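N-acetylglucosamine-6-phosphate deacetylase (Thermotoga maritima, PDB 1O12) probably removes the acetyl group from N-acetylglucosamine-6-phosphate, as a metal-dependent hydrolase of the NagA family that carries one divalent cation per subunit. Local coordinates at residues Met161-Leu175 and Glu195-Thr208. Residues are numbered along the deposited sequence; the frame is centred on the assembly and turned at random.
Sequences MLTFAPEIESSELLL and EFMKFYKEGVKRIT
Phe199, on helix 193-200, has the largest share of the apolar contact with 161-175. Phe164 lies over one face of its ring, CE1 3.4 Å above the plane and offset toward the rim; with ring planes at 52° the pair is oblique. Pro166 CB approaches Phe199 CD1 to 3.6 Å, while Leu175 CD2 bridges Phe199 CD2 and Val204 CG2. At the ring's edge, near its plane, sits Ser171 OG; set between its own backbone N and carbonyl carbon (chi1 66°), this hydroxyl hydrogen-bonds Pro166 O at 2.9 Å, from above the carbonyl plane. A leucine at Phe199 would probably take away the ring that Phe164 packs against and open a gap beside Pro166 and Ser171.

The polar contacts lie at strand 159-164 and at residues 206-208. Thr163 OG1 and Thr208 OG1 meet tip to tip at 2.6 Å in a hydrogen bond of undecided direction; His125 and Ser185 respectively give each hydroxyl a further partner. Selenomethionine Met161 crosses Arg206 at about a right angle, its SE 3.4 Å above the centre of the guanidinium, whose NE and NH2 form salt bridges with Glu336 and Glu237, and whose NH1 hydrogen-bonds Ser185.

The side chain of Thr163 is about 4 Å from that of the iron ligand Glu127, and the side chain of Thr208 about 5 Å from the iron. The chemistry thus divides: a mixed aromatic and aliphatic cluster joins Phe199 to the end of strand 159-164 and the residues after it, while a buried hydroxyl network is consistent with a second shell round the metal site of this amidohydrolase barrel.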
# COMPACT_ATOMS: atom_id res chain seq x y z
N MSE A 161 14.54 12.81 19.74
CA MSE A 161 14.27 12.15 18.48
C MSE A 161 15.22 12.67 17.42
O MSE A 161 15.70 13.80 17.49
CB MSE A 161 12.83 12.41 18.07
CG MSE A 161 12.42 11.66 16.86
SE MSE A 161 10.51 11.77 16.51
CE MSE A 161 9.83 10.52 17.85
N LEU A 162 15.49 11.86 16.42
CA LEU A 162 16.42 12.27 15.39
C LEU A 162 16.01 11.68 14.06
O LEU A 162 15.82 10.47 13.96
CB LEU A 162 17.79 11.75 15.78
CG LEU A 162 19.11 11.85 15.00
CD1 LEU A 162 18.92 11.58 13.52
CD2 LEU A 162 19.71 13.18 15.28
N THR A 163 15.86 12.52 13.04
CA THR A 163 15.52 12.00 11.71
C THR A 163 16.76 11.92 10.79
O THR A 163 17.41 12.94 10.50
CB THR A 163 14.46 12.87 11.00
OG1 THR A 163 13.24 12.79 11.72
CG2 THR A 163 14.24 12.36 9.57
N PHE A 164 17.06 10.71 10.33
CA PHE A 164 18.21 10.45 9.46
C PHE A 164 17.89 9.63 8.19
O PHE A 164 16.84 8.96 8.08
CB PHE A 164 19.28 9.70 10.24
CG PHE A 164 18.97 8.24 10.41
CD1 PHE A 164 19.68 7.29 9.67
CD2 PHE A 164 17.93 7.82 11.24
CE1 PHE A 164 19.36 5.95 9.77
CE2 PHE A 164 17.59 6.47 11.34
CZ PHE A 164 18.31 5.53 10.61
N ALA A 165 18.82 9.68 7.23
CA ALA A 165 18.69 8.92 5.99
C ALA A 165 19.65 7.72 6.08
O ALA A 165 20.84 7.90 5.98
CB ALA A 165 19.04 9.81 4.81
N PRO A 166 19.12 6.49 6.26
CA PRO A 166 19.92 5.25 6.37
C PRO A 166 21.06 5.00 5.36
O PRO A 166 22.01 4.26 5.66
CB PRO A 166 18.86 4.15 6.30
CG PRO A 166 17.64 4.82 6.84
CD PRO A 166 17.68 6.18 6.20
N GLU A 167 20.98 5.59 4.17
CA GLU A 167 22.02 5.35 3.18
C GLU A 167 23.21 6.32 3.30
O GLU A 167 24.27 6.11 2.69
CB GLU A 167 21.43 5.44 1.76
CG GLU A 167 21.19 6.84 1.26
CD GLU A 167 19.89 7.47 1.74
OE1 GLU A 167 19.29 6.98 2.74
OE2 GLU A 167 19.48 8.48 1.12
N ILE A 168 23.05 7.36 4.10
CA ILE A 168 24.10 8.34 4.26
C ILE A 168 25.34 7.70 4.88
O ILE A 168 25.27 6.67 5.55
CB ILE A 168 23.60 9.57 5.10
CG1 ILE A 168 24.42 10.81 4.75
CG2 ILE A 168 23.72 9.29 6.59
CD1 ILE A 168 23.92 12.12 5.42
N GLU A 169 26.49 8.31 4.64
CA GLU A 169 27.75 7.80 5.17
C GLU A 169 27.76 7.84 6.69
O GLU A 169 27.37 8.85 7.29
CB GLU A 169 28.91 8.66 4.63
CG GLU A 169 30.30 8.17 5.01
CD GLU A 169 31.33 9.28 4.95
OE1 GLU A 169 31.26 10.10 3.99
OE2 GLU A 169 32.21 9.32 5.85
N SER A 170 28.21 6.75 7.30
CA SER A 170 28.31 6.63 8.76
C SER A 170 26.97 6.68 9.48
O SER A 170 26.90 6.96 10.68
CB SER A 170 29.23 7.72 9.33
OG SER A 170 30.57 7.48 8.95
N SER A 171 25.90 6.40 8.75
CA SER A 171 24.59 6.42 9.35
C SER A 171 24.53 5.47 10.54
O SER A 171 23.76 5.68 11.48
CB SER A 171 23.55 6.02 8.31
OG SER A 171 23.73 4.68 7.91
N GLU A 172 25.36 4.42 10.52
CA GLU A 172 25.39 3.41 11.59
C GLU A 172 25.74 3.95 12.98
O GLU A 172 25.24 3.44 13.98
CB GLU A 172 26.37 2.28 11.23
CG GLU A 172 26.75 2.21 9.76
CD GLU A 172 27.95 3.11 9.41
OE1 GLU A 172 27.94 3.73 8.32
OE2 GLU A 172 28.90 3.18 10.23
N LEU A 173 26.60 4.96 13.06
CA LEU A 173 26.96 5.54 14.35
C LEU A 173 25.71 6.02 15.10
O LEU A 173 25.65 5.94 16.33
CB LEU A 173 27.92 6.73 14.17
CG LEU A 173 29.26 6.54 13.43
CD1 LEU A 173 30.13 7.81 13.61
CD2 LEU A 173 30.00 5.33 13.97
N LEU A 174 24.73 6.52 14.37
CA LEU A 174 23.52 7.04 14.99
C LEU A 174 22.85 6.00 15.88
O LEU A 174 22.17 6.35 16.83
CB LEU A 174 22.54 7.54 13.92
CG LEU A 174 23.09 8.59 12.96
CD1 LEU A 174 22.02 8.91 11.93
CD2 LEU A 174 23.56 9.85 13.70
N LEU A 175 23.07 4.72 15.60
CA LEU A 175 22.47 3.69 16.43
C LEU A 175 22.94 3.78 17.86
O LEU A 175 22.32 3.24 18.77
CB LEU A 175 22.81 2.32 15.89
CG LEU A 175 22.17 2.07 14.55
CD1 LEU A 175 22.78 0.84 13.92
CD2 LEU A 175 20.68 1.93 14.75
N GLU A 195 18.53 -1.31 2.70
CA GLU A 195 19.31 -0.37 3.50
C GLU A 195 18.51 0.07 4.71
O GLU A 195 19.05 0.25 5.79
CB GLU A 195 19.75 0.82 2.67
CG GLU A 195 20.77 0.45 1.62
CD GLU A 195 21.06 1.59 0.67
OE1 GLU A 195 20.11 2.21 0.14
OE2 GLU A 195 22.27 1.85 0.44
N PHE A 196 17.21 0.23 4.52
CA PHE A 196 16.36 0.59 5.63
C PHE A 196 16.33 -0.60 6.58
O PHE A 196 16.42 -0.43 7.79
CB PHE A 196 14.94 0.89 5.15
CG PHE A 196 13.95 0.97 6.25
CD1 PHE A 196 13.77 2.14 6.96
CD2 PHE A 196 13.23 -0.15 6.61
CE1 PHE A 196 12.89 2.19 8.03
CE2 PHE A 196 12.35 -0.12 7.68
CZ PHE A 196 12.17 1.04 8.39
N MSE A 197 16.21 -1.81 6.02
CA MSE A 197 16.16 -3.04 6.82
C MSE A 197 17.36 -3.25 7.75
O MSE A 197 17.25 -3.88 8.82
CB MSE A 197 16.02 -4.26 5.92
CG MSE A 197 14.64 -4.43 5.33
SE MSE A 197 13.25 -4.84 6.68
CE MSE A 197 13.67 -6.73 6.97
N LYS A 198 18.52 -2.74 7.33
CA LYS A 198 19.70 -2.86 8.15
C LYS A 198 19.39 -2.15 9.46
O LYS A 198 19.80 -2.59 10.54
CB LYS A 198 20.89 -2.17 7.47
CG LYS A 198 22.11 -3.06 7.24
CD LYS A 198 22.79 -2.72 5.89
CE LYS A 198 21.93 -3.14 4.67
NZ LYS A 198 22.45 -2.64 3.35
N PHE A 199 18.63 -1.06 9.36
CA PHE A 199 18.27 -0.31 10.55
C PHE A 199 17.05 -0.85 11.26
O PHE A 199 16.93 -0.72 12.46
CB PHE A 199 18.08 1.16 10.23
CG PHE A 199 19.35 1.89 10.02
CD1 PHE A 199 19.99 1.85 8.79
CD2 PHE A 199 19.94 2.60 11.05
CE1 PHE A 199 21.21 2.51 8.60
CE2 PHE A 199 21.15 3.25 10.87
CZ PHE A 199 21.78 3.20 9.64
N TYR A 200 16.14 -1.45 10.51
CA TYR A 200 14.94 -2.01 11.09
C TYR A 200 15.30 -3.20 11.95
O TYR A 200 14.66 -3.45 12.96
CB TYR A 200 13.99 -2.46 10.00
CG TYR A 200 12.77 -3.19 10.53
CD1 TYR A 200 11.72 -2.48 11.13
CD2 TYR A 200 12.66 -4.59 10.40
CE1 TYR A 200 10.58 -3.14 11.59
CE2 TYR A 200 11.51 -5.27 10.86
CZ TYR A 200 10.48 -4.53 11.45
OH TYR A 200 9.33 -5.17 11.86
N LYS A 201 16.32 -3.95 11.54
CA LYS A 201 16.76 -5.11 12.29
C LYS A 201 17.41 -4.69 13.60
O LYS A 201 17.50 -5.48 14.53
CB LYS A 201 17.79 -5.90 11.50
CG LYS A 201 17.31 -6.43 10.16
CD LYS A 201 18.53 -6.92 9.34
CE LYS A 201 18.08 -7.51 8.02
NZ LYS A 201 17.05 -8.58 8.25
N GLU A 202 17.86 -3.43 13.67
CA GLU A 202 18.50 -2.93 14.89
C GLU A 202 17.54 -2.15 15.78
O GLU A 202 17.96 -1.56 16.77
CB GLU A 202 19.68 -2.02 14.54
CG GLU A 202 20.83 -2.68 13.79
CD GLU A 202 21.47 -3.87 14.53
OE1 GLU A 202 21.58 -3.86 15.78
OE2 GLU A 202 21.90 -4.82 13.83
N GLY A 203 16.26 -2.14 15.41
CA GLY A 203 15.29 -1.43 16.22
C GLY A 203 14.76 -0.12 15.70
O GLY A 203 13.93 0.50 16.37
N VAL A 204 15.20 0.37 14.54
CA VAL A 204 14.64 1.63 14.06
C VAL A 204 13.26 1.29 13.52
O VAL A 204 13.14 0.52 12.56
CB VAL A 204 15.49 2.28 12.92
CG1 VAL A 204 14.83 3.57 12.47
CG2 VAL A 204 16.95 2.55 13.41
N LYS A 205 12.21 1.85 14.12
CA LYS A 205 10.88 1.51 13.63
C LYS A 205 9.94 2.68 13.36
O LYS A 205 8.74 2.61 13.60
CB LYS A 205 10.24 0.50 14.59
CG LYS A 205 11.03 -0.79 14.72
CD LYS A 205 10.45 -1.67 15.81
CE LYS A 205 11.12 -3.04 15.86
NZ LYS A 205 10.47 -3.89 16.91
N ARG A 206 10.49 3.75 12.80
CA ARG A 206 9.69 4.92 12.53
C ARG A 206 10.11 5.65 11.23
O ARG A 206 11.29 5.69 10.88
CB ARG A 206 9.81 5.83 13.76
CG ARG A 206 8.90 7.02 13.85
CD ARG A 206 9.30 7.82 15.06
NE ARG A 206 8.37 8.88 15.37
CZ ARG A 206 8.24 10.01 14.68
NH1 ARG A 206 9.00 10.24 13.62
NH2 ARG A 206 7.32 10.92 15.07
N ILE A 207 9.14 6.22 10.52
CA ILE A 207 9.41 6.99 9.30
C ILE A 207 8.87 8.45 9.43
O ILE A 207 7.71 8.66 9.80
CB ILE A 207 8.82 6.29 8.09
CG1 ILE A 207 9.58 4.97 7.88
CG2 ILE A 207 8.92 7.20 6.85
CD1 ILE A 207 9.12 4.19 6.69
N THR A 208 9.74 9.43 9.15
CA THR A 208 9.43 10.87 9.27
C THR A 208 8.59 11.38 8.08
O THR A 208 8.92 11.13 6.91
CB THR A 208 10.77 11.71 9.47
OG1 THR A 208 11.39 11.28 10.69
CG2 THR A 208 10.53 13.22 9.56